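Local structure of TetR family transcriptional regulator (Rhodococcus erythropolis, 4ZA6) at residues Ile11-Ser16 and Glu31-Gly36; Ala15-Tyr18 and Pro23-Met26; Gln144-Ala149 and Ala178-Val183; Glu76-Val81 and Gln129-Ala134. The protein probably binds DNA as a TetR-family repressor and regulates transcription of qsdA, in quorum-sensing signal degradation. All coordinates share one frame; numbering follows the deposited sequence.

Interaction 1 of 4, residues Ile11-Ser16 and Glu31-Gly36; sequences IDTAAS and ERLGVG
The guanidinium of R32 meets S16 at its edge, with S16 OG near the plane of the group and 4.0 Å from R32 NH1. A water closes this gap: it accepts from R32 NH1 at 3.0 Å and lies 3.1 Å from S16 OG. R32 NH2 forms a salt bridge with E22 OE1, so the two terminal nitrogens have different partners. Behind the guanidinium, the extended aliphatic part of R32 passes T13, and the methyl CG2 of T13 rests 4.0 Å from both R32 CB and R32 CD. T13 can offer this methyl because CG2 stands anti to its backbone N, while OG1 (chi1 -52°) lies beside that N and is bonded to the carbonyl of R9 one turn earlier. L33 and T13 run alongside in opposing senses, with L33 CD2 4.0 Å from T13 OG1. G34, with positive phi, ends the helix in a Schellman motif, and G36 is the N-cap of the next one. Helices 26-33 and 37-44 correspond to the helix-turn-helix of TetR-family repressors, where L33 also packs on L40, and against it lies helix 4-19, whose I11 and A14 pack on helix 47-69.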
loop_
_atom_site.group_PDB
_atom_site.type_symbol
_atom_site.label_atom_id
_atom_site.label_comp_id
_atom_site.label_asym_id
_atom_site.label_seq_id
_atom_site.Cartn_x
_atom_site.Cartn_y
_atom_site.Cartn_z
ATOM N N ILE A 11 9.292 8.843 -12.154
ATOM C CA ILE A 11 8.573 8.476 -10.919
ATOM C C ILE A 11 8.812 9.514 -9.827
ATOM O O ILE A 11 7.861 9.919 -9.156
ATOM C CB ILE A 11 8.903 7.042 -10.439
ATOM C CG1 ILE A 11 8.666 6.003 -11.557
ATOM C CG2 ILE A 11 8.138 6.689 -9.133
ATOM C CD1 ILE A 11 9.356 4.664 -11.292
ATOM N N ASP A 12 10.071 9.964 -9.664
ATOM C CA ASP A 12 10.396 10.969 -8.665
ATOM C C ASP A 12 9.609 12.255 -8.867
ATOM O O ASP A 12 9.137 12.839 -7.887
ATOM C CB ASP A 12 11.905 11.251 -8.626
ATOM C CG ASP A 12 12.738 10.120 -8.051
ATOM O OD1 ASP A 12 12.146 9.105 -7.607
ATOM O OD2 ASP A 12 13.977 10.252 -8.023
ATOM N N THR A 13 9.462 12.692 -10.130
ATOM C CA THR A 13 8.724 13.904 -10.478
ATOM C C THR A 13 7.244 13.696 -10.226
ATOM O O THR A 13 6.608 14.553 -9.624
ATOM C CB THR A 13 9.111 14.393 -11.902
ATOM O OG1 THR A 13 10.549 14.493 -11.989
ATOM C CG2 THR A 13 8.494 15.736 -12.249
ATOM N N ALA A 14 6.705 12.546 -10.655
ATOM C CA ALA A 14 5.290 12.180 -10.447
ATOM C C ALA A 14 4.958 12.079 -8.937
ATOM O O ALA A 14 3.926 12.578 -8.513
ATOM C CB ALA A 14 4.983 10.879 -11.153
ATOM N N ALA A 15 5.879 11.516 -8.131
ATOM C CA ALA A 15 5.777 11.400 -6.672
ATOM C C ALA A 15 5.744 12.782 -6.011
ATOM O O ALA A 15 4.973 12.967 -5.068
ATOM C CB ALA A 15 6.938 10.574 -6.123
ATOM N N SER A 16 6.518 13.768 -6.528
ATOM C CA SER A 16 6.487 15.132 -5.968
ATOM C C SER A 16 5.124 15.811 -6.193
ATOM O O SER A 16 4.665 16.558 -5.339
ATOM C CB SER A 16 7.648 15.992 -6.481
ATOM O OG SER A 16 7.352 16.739 -7.653
ATOM N N GLU A 31 6.415 17.994 -19.654
ATOM C CA GLU A 31 7.063 19.309 -19.749
ATOM C C GLU A 31 8.153 19.440 -18.680
ATOM O O GLU A 31 9.250 19.860 -19.002
ATOM C CB GLU A 31 6.015 20.450 -19.640
ATOM C CG GLU A 31 6.580 21.863 -19.724
ATOM C CD GLU A 31 5.582 22.892 -20.220
ATOM O OE1 GLU A 31 4.912 23.548 -19.389
ATOM O OE2 GLU A 31 5.476 23.042 -21.458
ATOM N N ARG A 32 7.865 19.039 -17.422
ATOM C CA ARG A 32 8.860 19.076 -16.324
ATOM C C ARG A 32 10.090 18.205 -16.621
ATOM O O ARG A 32 11.216 18.587 -16.292
ATOM C CB ARG A 32 8.232 18.655 -14.987
ATOM C CG ARG A 32 7.437 19.759 -14.315
ATOM C CD ARG A 32 6.854 19.266 -13.022
ATOM N NE ARG A 32 5.965 20.254 -12.420
ATOM C CZ ARG A 32 5.412 20.129 -11.220
ATOM N NH1 ARG A 32 5.677 19.072 -10.467
ATOM N NH2 ARG A 32 4.613 21.077 -10.752
ATOM N N LEU A 33 9.872 17.052 -17.261
ATOM C CA LEU A 33 10.945 16.135 -17.646
ATOM C C LEU A 33 11.718 16.566 -18.887
ATOM O O LEU A 33 12.822 16.066 -19.137
ATOM C CB LEU A 33 10.379 14.730 -17.856
ATOM C CG LEU A 33 10.002 13.953 -16.597
ATOM C CD1 LEU A 33 9.213 12.730 -16.960
ATOM C CD2 LEU A 33 11.239 13.533 -15.806
ATOM N N GLY A 34 11.130 17.469 -19.660
ATOM C CA GLY A 34 11.694 17.927 -20.915
ATOM C C GLY A 34 11.550 16.861 -21.987
ATOM O O GLY A 34 12.419 16.732 -22.855
ATOM N N VAL A 35 10.452 16.088 -21.928
ATOM C CA VAL A 35 10.189 15.030 -22.916
ATOM C C VAL A 35 8.818 15.199 -23.590
ATOM O O VAL A 35 7.936 15.841 -23.040
ATOM C CB VAL A 35 10.369 13.583 -22.372
ATOM C CG1 VAL A 35 11.786 13.349 -21.874
ATOM C CG2 VAL A 35 9.340 13.253 -21.284
ATOM N N GLY A 36 8.664 14.577 -24.751
ATOM C CA GLY A 36 7.407 14.555 -25.479
ATOM C C GLY A 36 6.477 13.558 -24.828
ATOM O O GLY A 36 6.930 12.630 -24.150
HETATM O O HOH W 1 5.376 19.098 -7.520
#

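Interaction 2 of 4, residues Ala15-Tyr18 and Pro23-Met26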
loop_
_atom_site.group_PDB
_atom_site.type_symbol
_atom_site.label_atom_id
_atom_site.label_comp_id
_atom_site.label_asym_id
_atom_site.label_seq_id
_atom_site.Cartn_x
_atom_site.Cartn_y
_atom_site.Cartn_z
ATOM N N ALA A 15 5.879 11.516 -8.131
ATOM C CA ALA A 15 5.777 11.400 -6.672
ATOM C C ALA A 15 5.744 12.782 -6.011
ATOM O O ALA A 15 4.973 12.967 -5.068
ATOM C CB ALA A 15 6.938 10.574 -6.123
ATOM N N SER A 16 6.518 13.768 -6.528
ATOM C CA SER A 16 6.487 15.132 -5.968
ATOM C C SER A 16 5.124 15.811 -6.193
ATOM O O SER A 16 4.665 16.558 -5.339
ATOM C CB SER A 16 7.648 15.992 -6.481
ATOM O OG SER A 16 7.352 16.739 -7.653
ATOM N N MET A 17 4.477 15.528 -7.334
ATOM C CA MET A 17 3.154 16.043 -7.659
ATOM C C MET A 17 2.126 15.453 -6.689
ATOM O O MET A 17 1.293 16.195 -6.184
ATOM C CB MET A 17 2.783 15.708 -9.111
ATOM C CG MET A 17 3.582 16.491 -10.131
ATOM S SD MET A 17 3.403 15.832 -11.815
ATOM C CE MET A 17 1.938 16.679 -12.326
ATOM N N TYR A 18 2.225 14.138 -6.386
ATOM C CA TYR A 18 1.339 13.448 -5.434
ATOM C C TYR A 18 1.502 14.061 -4.036
ATOM O O TYR A 18 0.515 14.489 -3.446
ATOM C CB TYR A 18 1.587 11.923 -5.421
ATOM C CG TYR A 18 0.907 11.177 -4.281
ATOM C CD1 TYR A 18 -0.480 11.103 -4.196
ATOM C CD2 TYR A 18 1.656 10.519 -3.309
ATOM C CE1 TYR A 18 -1.109 10.438 -3.142
ATOM C CE2 TYR A 18 1.044 9.857 -2.247
ATOM C CZ TYR A 18 -0.342 9.814 -2.169
ATOM O OH TYR A 18 -0.944 9.142 -1.136
ATOM N N PRO A 23 -2.878 17.029 -9.051
ATOM C CA PRO A 23 -3.247 15.852 -9.850
ATOM C C PRO A 23 -2.118 15.469 -10.812
ATOM O O PRO A 23 -1.305 16.319 -11.173
ATOM C CB PRO A 23 -4.506 16.312 -10.594
ATOM C CG PRO A 23 -4.388 17.807 -10.669
ATOM C CD PRO A 23 -3.725 18.198 -9.377
ATOM N N LEU A 24 -2.044 14.191 -11.203
ATOM C CA LEU A 24 -0.985 13.705 -12.095
ATOM C C LEU A 24 -1.246 14.038 -13.566
ATOM O O LEU A 24 -1.659 13.175 -14.344
ATOM C CB LEU A 24 -0.755 12.200 -11.905
ATOM C CG LEU A 24 0.676 11.722 -12.009
ATOM C CD1 LEU A 24 1.432 12.048 -10.724
ATOM C CD2 LEU A 24 0.717 10.216 -12.229
ATOM N N ASP A 25 -0.943 15.273 -13.953
ATOM C CA ASP A 25 -1.123 15.776 -15.308
ATOM C C ASP A 25 0.064 15.335 -16.146
ATOM O O ASP A 25 1.169 15.826 -15.936
ATOM C CB ASP A 25 -1.228 17.311 -15.273
ATOM C CG ASP A 25 -1.677 17.961 -16.568
ATOM O OD1 ASP A 25 -1.105 17.633 -17.628
ATOM O OD2 ASP A 25 -2.566 18.834 -16.513
ATOM N N MET A 26 -0.168 14.383 -17.075
ATOM C CA MET A 26 0.852 13.789 -17.948
ATOM C C MET A 26 1.534 14.787 -18.868
ATOM O O MET A 26 2.728 14.637 -19.143
ATOM C CB MET A 26 0.328 12.553 -18.697
ATOM C CG MET A 26 -0.059 11.398 -17.794
ATOM S SD MET A 26 1.232 10.826 -16.628
ATOM C CE MET A 26 1.794 9.374 -17.457
#
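M17 carries the contact from helix 4-19 to the chain at 23-26, and successive parts of its side chain meet different partners. Near the backbone its CB faces L24, with 4.2 Å to L24 CD1, an apolar pairing of two buried residues. Farther out the chain bends at the sulfur (chi3 86°), which carries the CE methyl onto the backbone of the loop. There M17 CE lies 3.5 Å from P23 O, and the same methyl is 3.6 Å from D25 N. These two polar atoms belong to one turn: L24 is the centre of an inverse gamma turn, closed by a weak hydrogen bond from D25 N to P23 O at 3.0 Å. The methionine methyl therefore lies against both atoms of the turn's closing bond, and the turn leads directly into helix 26-33, the first helix of the helix-turn-helix. D25 is the N-cap of that helix, its OD1 accepting from L28 N and, more weakly, from S27 N, and its CB is 4.4 Å from M17 CE. Next along the helix, Y18 sends its ring away from the loop toward E94, L95 and L98 of helix 93-101, and its OH bonds to a pentanediol molecule probably derived from the crystallisation liquor.

Interaction 3 of 4, residues Gln144-Ala149 and Ala178-Val183; sequences QVLGEA and ALLLGV
L180 is the residue of 178-183 that makes the contact, and its CD2 methyl does nearly all of the touching. This methyl lies 3.9 Å from L146 CD2, the two leucine side chains lying antiparallel and side by side, and 3.9 Å from the carbonyl oxygen L146 O. L146 presents CD2 with CG beside its backbone N and anti to the carbonyl carbon (chi1 -59°). One turn on, the CB of A149 is also 3.9 Å from L180 CD2, and the second branch, L180 CD1, stands 4.4 Å from the same A149 CB. The small alanine thus lets the leucine close in over the helix, whose backbone it reaches beside L146. L150 and I153 of helix 143-158 touch L180 as well, consistent with knobs-into-holes packing of L180 among four residues of that helix. In TetR-family repressors the C-terminal helices commonly build the four-helix bundle of the dimer, and helices 143-158 and 170-181 probably correspond to that part of the fold; the assembly here is a single chain, so that role is inferred. L181 turns to another neighbour: its CD2 stays 5.8 Å from L146 CD1, and the side chain packs instead on P75 and I78 of helix 74-90. G182, at positive phi, then ends the helix in a Schellman motif, with G182 N bonded to L179 O at 3.2 Å and V183 N to A178 O. The V183 side chain rests on P75, while on the facing helix L146 is backed by L128, I139 and L141.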
loop_
_atom_site.group_PDB
_atom_site.type_symbol
_atom_site.label_atom_id
_atom_site.label_comp_id
_atom_site.label_asym_id
_atom_site.label_seq_id
_atom_site.Cartn_x
_atom_site.Cartn_y
_atom_site.Cartn_z
ATOM N N GLN A 144 3.544 -16.335 0.881
ATOM C CA GLN A 144 3.052 -15.688 -0.338
ATOM C C GLN A 144 1.546 -15.780 -0.374
ATOM O O GLN A 144 0.885 -14.779 -0.652
ATOM C CB GLN A 144 3.665 -16.322 -1.623
ATOM C CG GLN A 144 5.151 -15.995 -1.861
ATOM C CD GLN A 144 6.117 -16.678 -0.898
ATOM O OE1 GLN A 144 5.949 -17.845 -0.488
ATOM N NE2 GLN A 144 7.150 -15.946 -0.498
ATOM N N VAL A 145 1.002 -16.972 -0.059
ATOM C CA VAL A 145 -0.451 -17.212 0.010
ATOM C C VAL A 145 -1.075 -16.385 1.158
ATOM O O VAL A 145 -2.070 -15.682 0.950
ATOM C CB VAL A 145 -0.798 -18.738 0.102
ATOM C CG1 VAL A 145 -2.274 -18.955 0.451
ATOM C CG2 VAL A 145 -0.451 -19.443 -1.207
ATOM N N LEU A 146 -0.478 -16.444 2.351
ATOM C CA LEU A 146 -1.007 -15.683 3.494
ATOM C C LEU A 146 -0.858 -14.157 3.366
ATOM O O LEU A 146 -1.739 -13.433 3.807
ATOM C CB LEU A 146 -0.425 -16.176 4.815
ATOM C CG LEU A 146 -0.663 -17.629 5.152
ATOM C CD1 LEU A 146 0.181 -18.011 6.309
ATOM C CD2 LEU A 146 -2.129 -17.905 5.466
ATOM N N GLY A 147 0.242 -13.698 2.773
ATOM C CA GLY A 147 0.523 -12.280 2.533
ATOM C C GLY A 147 -0.516 -11.672 1.607
ATOM O O GLY A 147 -1.086 -10.627 1.913
ATOM N N GLU A 148 -0.801 -12.345 0.479
ATOM C CA GLU A 148 -1.831 -11.931 -0.474
ATOM C C GLU A 148 -3.222 -11.930 0.204
ATOM O O GLU A 148 -3.983 -10.977 0.029
ATOM C CB GLU A 148 -1.797 -12.849 -1.724
ATOM C CG GLU A 148 -2.913 -12.614 -2.729
ATOM C CD GLU A 148 -2.931 -11.312 -3.506
ATOM O OE1 GLU A 148 -1.942 -10.548 -3.448
ATOM O OE2 GLU A 148 -3.941 -11.071 -4.203
ATOM N N ALA A 149 -3.518 -12.968 1.021
ATOM C CA ALA A 149 -4.795 -13.096 1.733
ATOM C C ALA A 149 -5.000 -11.964 2.751
ATOM O O ALA A 149 -6.086 -11.398 2.806
ATOM C CB ALA A 149 -4.881 -14.444 2.424
ATOM N N ALA A 178 -5.710 -11.394 12.778
ATOM C CA ALA A 178 -5.628 -12.302 13.938
ATOM C C ALA A 178 -6.212 -13.676 13.578
ATOM O O ALA A 178 -5.531 -14.680 13.725
ATOM C CB ALA A 178 -6.397 -11.723 15.112
ATOM N N LEU A 179 -7.451 -13.699 13.038
ATOM C CA LEU A 179 -8.146 -14.915 12.598
ATOM C C LEU A 179 -7.348 -15.667 11.556
ATOM O O LEU A 179 -7.229 -16.877 11.653
ATOM C CB LEU A 179 -9.534 -14.546 12.046
ATOM C CG LEU A 179 -10.389 -15.664 11.478
ATOM C CD1 LEU A 179 -10.971 -16.565 12.597
ATOM C CD2 LEU A 179 -11.489 -15.090 10.609
ATOM N N LEU A 180 -6.759 -14.960 10.582
ATOM C CA LEU A 180 -5.925 -15.603 9.573
ATOM C C LEU A 180 -4.653 -16.221 10.193
ATOM O O LEU A 180 -4.210 -17.272 9.749
ATOM C CB LEU A 180 -5.544 -14.612 8.470
ATOM C CG LEU A 180 -5.576 -15.219 7.080
ATOM C CD1 LEU A 180 -6.842 -14.856 6.358
ATOM C CD2 LEU A 180 -4.342 -14.839 6.272
ATOM N N LEU A 181 -4.100 -15.587 11.232
ATOM C CA LEU A 181 -2.892 -16.063 11.913
ATOM C C LEU A 181 -3.185 -17.143 12.980
ATOM O O LEU A 181 -2.258 -17.670 13.595
ATOM C CB LEU A 181 -2.155 -14.883 12.571
ATOM C CG LEU A 181 -1.660 -13.731 11.695
ATOM C CD1 LEU A 181 -1.035 -12.636 12.549
ATOM C CD2 LEU A 181 -0.717 -14.194 10.597
ATOM N N GLY A 182 -4.458 -17.413 13.238
ATOM C CA GLY A 182 -4.860 -18.385 14.239
ATOM C C GLY A 182 -4.746 -17.872 15.668
ATOM O O GLY A 182 -4.570 -18.674 16.583
ATOM N N VAL A 183 -4.835 -16.543 15.879
ATOM C CA VAL A 183 -4.765 -15.945 17.234
ATOM C C VAL A 183 -6.051 -15.213 17.618
ATOM O O VAL A 183 -6.859 -14.896 16.764
ATOM C CB VAL A 183 -3.512 -15.067 17.497
ATOM C CG1 VAL A 183 -2.238 -15.889 17.409
ATOM C CG2 VAL A 183 -3.465 -13.845 16.584
#

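Interaction 4 of 4, residues Glu76-Val81 and Gln129-Ala134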
loop_
_atom_site.group_PDB
_atom_site.type_symbol
_atom_site.label_atom_id
_atom_site.label_comp_id
_atom_site.label_asym_id
_atom_site.label_seq_id
_atom_site.Cartn_x
_atom_site.Cartn_y
_atom_site.Cartn_z
ATOM N N GLU A 76 1.829 -10.933 17.368
ATOM C CA GLU A 76 1.696 -9.625 18.016
ATOM C C GLU A 76 2.475 -8.534 17.260
ATOM O O GLU A 76 1.993 -7.399 17.157
ATOM C CB GLU A 76 2.038 -9.682 19.524
ATOM C CG GLU A 76 3.067 -10.712 19.937
ATOM C CD GLU A 76 2.587 -12.078 20.377
ATOM O OE1 GLU A 76 2.185 -12.224 21.553
ATOM O OE2 GLU A 76 2.669 -13.020 19.558
ATOM N N TYR A 77 3.638 -8.901 16.676
ATOM C CA TYR A 77 4.472 -7.991 15.868
ATOM C C TYR A 77 3.774 -7.708 14.554
ATOM O O TYR A 77 3.748 -6.553 14.127
ATOM C CB TYR A 77 5.877 -8.583 15.632
ATOM C CG TYR A 77 6.726 -7.853 14.611
ATOM C CD1 TYR A 77 7.482 -6.743 14.970
ATOM C CD2 TYR A 77 6.799 -8.296 13.293
ATOM C CE1 TYR A 77 8.275 -6.077 14.037
ATOM C CE2 TYR A 77 7.593 -7.642 12.353
ATOM C CZ TYR A 77 8.320 -6.526 12.728
ATOM O OH TYR A 77 9.104 -5.875 11.808
ATOM N N ILE A 78 3.229 -8.762 13.893
ATOM C CA ILE A 78 2.531 -8.632 12.616
ATOM C C ILE A 78 1.322 -7.733 12.805
ATOM O O ILE A 78 1.098 -6.835 12.001
ATOM C CB ILE A 78 2.155 -10.018 12.027
ATOM C CG1 ILE A 78 3.430 -10.845 11.694
ATOM C CG2 ILE A 78 1.259 -9.859 10.790
ATOM C CD1 ILE A 78 3.243 -12.377 11.777
ATOM N N LEU A 79 0.581 -7.930 13.920
ATOM C CA LEU A 79 -0.560 -7.092 14.240
ATOM C C LEU A 79 -0.142 -5.641 14.436
ATOM O O LEU A 79 -0.806 -4.742 13.922
ATOM C CB LEU A 79 -1.351 -7.623 15.444
ATOM C CG LEU A 79 -2.294 -8.797 15.155
ATOM C CD1 LEU A 79 -2.843 -9.387 16.477
ATOM C CD2 LEU A 79 -3.492 -8.364 14.333
ATOM N N ASP A 80 0.972 -5.417 15.113
ATOM C CA ASP A 80 1.480 -4.067 15.326
ATOM C C ASP A 80 1.876 -3.374 14.013
ATOM O O ASP A 80 1.557 -2.200 13.827
ATOM C CB ASP A 80 2.657 -4.081 16.302
ATOM C CG ASP A 80 3.025 -2.712 16.831
ATOM O OD1 ASP A 80 2.153 -1.809 16.820
ATOM O OD2 ASP A 80 4.133 -2.564 17.332
ATOM N N VAL A 81 2.587 -4.081 13.122
ATOM C CA VAL A 81 3.012 -3.517 11.816
ATOM C C VAL A 81 1.763 -3.071 11.036
ATOM O O VAL A 81 1.720 -1.932 10.577
ATOM C CB VAL A 81 3.846 -4.534 10.989
ATOM C CG1 VAL A 81 3.990 -4.096 9.532
ATOM C CG2 VAL A 81 5.219 -4.769 11.623
ATOM N N GLN A 129 7.707 -14.675 6.489
ATOM C CA GLN A 129 8.857 -15.567 6.361
ATOM C C GLN A 129 9.880 -15.297 7.451
ATOM O O GLN A 129 10.393 -16.252 8.018
ATOM C CB GLN A 129 9.491 -15.467 4.964
ATOM C CG GLN A 129 10.630 -16.472 4.715
ATOM C CD GLN A 129 10.167 -17.911 4.711
ATOM O OE1 GLN A 129 10.481 -18.700 5.612
ATOM N NE2 GLN A 129 9.408 -18.286 3.697
ATOM N N SER A 130 10.162 -14.022 7.762
ATOM C CA SER A 130 11.128 -13.680 8.816
ATOM C C SER A 130 10.642 -14.162 10.173
ATOM O O SER A 130 11.443 -14.690 10.939
ATOM C CB SER A 130 11.485 -12.193 8.811
ATOM O OG SER A 130 10.398 -11.351 9.165
ATOM N N GLN A 131 9.334 -14.044 10.452
ATOM C CA GLN A 131 8.755 -14.538 11.711
ATOM C C GLN A 131 8.815 -16.062 11.819
ATOM O O GLN A 131 9.038 -16.575 12.905
ATOM C CB GLN A 131 7.327 -13.991 11.942
ATOM C CG GLN A 131 7.292 -12.482 12.246
ATOM C CD GLN A 131 8.175 -12.080 13.407
ATOM O OE1 GLN A 131 8.130 -12.672 14.482
ATOM N NE2 GLN A 131 9.005 -11.077 13.218
ATOM N N VAL A 132 8.650 -16.781 10.688
ATOM C CA VAL A 132 8.750 -18.250 10.601
ATOM C C VAL A 132 10.216 -18.633 10.793
ATOM O O VAL A 132 10.514 -19.553 11.556
ATOM C CB VAL A 132 8.162 -18.814 9.272
ATOM C CG1 VAL A 132 8.594 -20.269 9.024
ATOM C CG2 VAL A 132 6.647 -18.696 9.265
ATOM N N ASP A 133 11.129 -17.878 10.158
ATOM C CA ASP A 133 12.575 -18.078 10.253
ATOM C C ASP A 133 13.100 -17.877 11.677
ATOM O O ASP A 133 14.020 -18.591 12.106
ATOM C CB ASP A 133 13.314 -17.177 9.248
ATOM C CG ASP A 133 13.204 -17.624 7.794
ATOM O OD1 ASP A 133 12.767 -18.776 7.552
ATOM O OD2 ASP A 133 13.558 -16.827 6.904
ATOM N N ALA A 134 12.475 -16.947 12.425
ATOM C CA ALA A 134 12.816 -16.625 13.813
ATOM C C ALA A 134 12.207 -17.622 14.826
ATOM O O ALA A 134 12.401 -17.464 16.028
ATOM C CB ALA A 134 12.341 -15.217 14.127
#
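This is a buried helix-to-helix contact in the C-terminal domain, made where the first turns of helix 74-90 pass the last turns of helix 115-133, and it rests on one glutamine wedged between a tyrosine and an isoleucine. The Q131 side chain crosses Y77 at about a right angle and brings NE2 to 3.6 Å from Y77 CD2, with Y77 CE2 slightly farther. The approach to the ring is oblique, the amide and ring planes lying 32° apart. A bend at chi2 (-55°) turns the amide of Q131 aside, toward Y77, and the CG at that bend lies 4.1 Å from I78 CD1. The amide is also held at its oxygen: Q131 OE1 accepts from G74 N at the start of helix 74-90, so a buried polar end is tied to the backbone of the helix it packs on. In TetR relatives the equivalent helices help enclose the effector pocket; helices 74-90 and 115-133 may likewise line one, though no effector is seen at this contact. The Y77 ring has V81 CG2 against one face, 3.7 Å above the plane and offset toward the rim, and its OH bonds to M67 O, which links this helix to helix 47-69. With an alanine here, the Q131 amide would probably lose the wall that limits its movement and M67 O its hydroxyl partner. I78, for its part, continues the interface past Q131 by packing on I127 and L128, and V81 joins it on I127.

Interactions 1 and 2 share helix 4-19 and touch each other, R32 NH1 lying 3.3 Å from M17 CG; both lie in the part that in TetR repressors binds DNA. Interactions 3 and 4 belong to the C-terminal domain on the opposite side of the chain's centre, some 34 to 38 Å from the first pair between centres, and the two touch each other. Interaction 1 is a surface contact and uses a water and an arginine, whereas interaction 2 is partly buried and sets a methionine methyl on a backbone turn. Interaction 3 is also partly buried but wholly apolar in its side chains. Interaction 4, the buried one, places a backbone-bonded amide between aromatic and aliphatic groups.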